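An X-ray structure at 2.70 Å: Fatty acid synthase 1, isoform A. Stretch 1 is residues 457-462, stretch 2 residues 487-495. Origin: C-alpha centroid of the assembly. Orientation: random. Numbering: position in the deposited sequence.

Stretch 1 457-462: VVATEQ
Stretch 2, residues 487-495: VCQGEELFG

How does the contact begin? Val457, extended at phi/psi -115/136, accepts a nearly straight hydrogen bond at its O from Val487 N, 3.0 Å away, where stretch 2 is a strand (487-489). Both valines are buried with chi1 t, and their branched side chains suit extended backbone.

What happens beyond that bond? Val458 (-70/-41) turns its CA-to-CB bond away, and Ala459 takes positive phi (49/59) with its CB pointing toward stretch 2, 3.4 Å from Val487 O. The CA atoms of Val458 and Val487, like those of Ala459 and Cys488, lie 5.5 Å apart, so the register advances in the same sense in both stretches. Ala459 is buried, and its small methyl fits this close approach to backbone.

How does Glu491 grip stretch 1? At -115/137 with chi1 m, chi2 m and chi3 -38°, its carboxylate reaches two donors. Thr460 OG1 donates weakly to Glu491 OE2 at 3.0 Å, and Glu461 N donates to Glu491 OE1 at 3.2 Å. Thr460 is extended (-119/163), chi1 t.

What surrounds Glu461? At -84/-19, chi1 p and chi2 t, it is exposed; Glu461 OE2 lies 4.0 Å from Glu491 OE1, a proximity of like charges. Phe494 (-137/89, chi1 m, chi2 -58°) brings its ring edge to the backbone, Phe494 CE2 4.0 Å from Glu461 N. Together the stretches bury 387 Å².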

# COMPACT_ATOMS: atom_id res chain seq x y z
N VAL A 457 -0.33 33.42 -80.88
CA VAL A 457 -1.37 33.91 -79.98
C VAL A 457 -0.79 35.02 -79.10
O VAL A 457 0.30 34.89 -78.56
CB VAL A 457 -1.95 32.77 -79.12
CG1 VAL A 457 -3.03 33.29 -78.19
CG2 VAL A 457 -2.50 31.67 -80.02
N VAL A 458 -1.56 36.09 -78.95
CA VAL A 458 -1.06 37.32 -78.34
C VAL A 458 -0.81 37.19 -76.84
O VAL A 458 0.17 37.72 -76.33
CB VAL A 458 -2.02 38.50 -78.60
CG1 VAL A 458 -1.40 39.81 -78.13
CG2 VAL A 458 -2.39 38.57 -80.08
N ALA A 459 -1.71 36.50 -76.14
CA ALA A 459 -1.56 36.28 -74.70
C ALA A 459 -1.22 37.56 -73.94
O ALA A 459 -0.19 37.64 -73.27
CB ALA A 459 -0.49 35.22 -74.44
N THR A 460 -2.10 38.55 -74.05
CA THR A 460 -1.92 39.83 -73.37
C THR A 460 -3.09 40.08 -72.41
O THR A 460 -4.13 39.44 -72.51
CB THR A 460 -1.81 40.99 -74.37
OG1 THR A 460 -1.77 42.24 -73.66
CG2 THR A 460 -2.98 40.99 -75.34
N GLU A 461 -2.90 41.01 -71.48
CA GLU A 461 -3.92 41.30 -70.47
C GLU A 461 -4.98 42.27 -70.99
O GLU A 461 -6.07 42.36 -70.44
CB GLU A 461 -3.28 41.86 -69.21
CG GLU A 461 -2.78 43.30 -69.34
CD GLU A 461 -2.12 43.80 -68.07
OE1 GLU A 461 -2.20 43.10 -67.04
OE2 GLU A 461 -1.53 44.90 -68.10
N GLN A 462 -4.65 42.99 -72.06
CA GLN A 462 -5.58 43.95 -72.64
C GLN A 462 -6.73 43.22 -73.33
O GLN A 462 -7.83 43.75 -73.45
CB GLN A 462 -4.86 44.88 -73.62
CG GLN A 462 -4.34 44.20 -74.87
CD GLN A 462 -3.53 45.15 -75.74
OE1 GLN A 462 -3.60 46.37 -75.58
NE2 GLN A 462 -2.75 44.59 -76.66
N VAL A 487 2.86 34.03 -77.26
CA VAL A 487 3.80 35.12 -77.02
C VAL A 487 3.31 36.01 -75.90
O VAL A 487 2.21 36.56 -75.97
CB VAL A 487 4.03 35.93 -78.31
CG1 VAL A 487 5.03 37.06 -78.06
CG2 VAL A 487 4.52 35.03 -79.43
N CYS A 488 4.12 36.16 -74.86
CA CYS A 488 3.76 37.00 -73.72
C CYS A 488 4.86 38.02 -73.43
O CYS A 488 5.74 37.77 -72.61
CB CYS A 488 3.50 36.15 -72.48
SG CYS A 488 3.03 37.10 -71.02
N GLN A 489 4.81 39.15 -74.12
CA GLN A 489 5.87 40.16 -74.01
C GLN A 489 5.47 41.34 -73.12
O GLN A 489 4.48 42.03 -73.39
CB GLN A 489 6.24 40.68 -75.40
CG GLN A 489 7.36 41.71 -75.40
CD GLN A 489 7.97 41.93 -76.77
OE1 GLN A 489 7.55 41.32 -77.76
NE2 GLN A 489 8.96 42.80 -76.84
N GLY A 490 6.26 41.58 -72.08
CA GLY A 490 6.06 42.72 -71.20
C GLY A 490 4.70 42.79 -70.55
O GLY A 490 4.08 43.85 -70.52
N GLU A 491 4.23 41.67 -70.01
CA GLU A 491 2.93 41.60 -69.36
C GLU A 491 3.03 41.31 -67.87
O GLU A 491 3.80 40.45 -67.44
CB GLU A 491 2.06 40.54 -70.03
CG GLU A 491 1.68 40.86 -71.47
CD GLU A 491 0.80 42.08 -71.56
OE1 GLU A 491 -0.07 42.25 -70.68
OE2 GLU A 491 0.94 42.86 -72.53
N GLU A 492 2.24 42.04 -67.08
CA GLU A 492 2.17 41.83 -65.64
C GLU A 492 1.13 40.77 -65.30
O GLU A 492 0.24 40.47 -66.11
CB GLU A 492 1.85 43.14 -64.91
CG GLU A 492 2.98 44.16 -64.90
CD GLU A 492 3.29 44.73 -66.28
OE1 GLU A 492 2.77 44.19 -67.28
OE2 GLU A 492 4.04 45.72 -66.35
N LEU A 493 1.26 40.19 -64.12
CA LEU A 493 0.38 39.13 -63.65
C LEU A 493 0.43 37.94 -64.60
O LEU A 493 -0.56 37.24 -64.78
CB LEU A 493 -1.06 39.62 -63.51
CG LEU A 493 -1.35 40.65 -62.42
CD1 LEU A 493 -2.80 41.09 -62.52
CD2 LEU A 493 -1.03 40.11 -61.04
N PHE A 494 1.59 37.72 -65.20
CA PHE A 494 1.83 36.49 -65.94
C PHE A 494 3.23 35.99 -65.63
O PHE A 494 4.20 36.34 -66.31
CB PHE A 494 1.66 36.70 -67.44
CG PHE A 494 0.24 36.89 -67.87
CD1 PHE A 494 -0.72 35.92 -67.60
CD2 PHE A 494 -0.15 38.03 -68.55
CE1 PHE A 494 -2.03 36.08 -68.00
CE2 PHE A 494 -1.46 38.20 -68.95
CZ PHE A 494 -2.41 37.23 -68.67
N GLY A 495 3.33 35.18 -64.58
CA GLY A 495 4.57 34.50 -64.26
C GLY A 495 4.81 33.41 -65.28
O GLY A 495 3.88 32.69 -65.64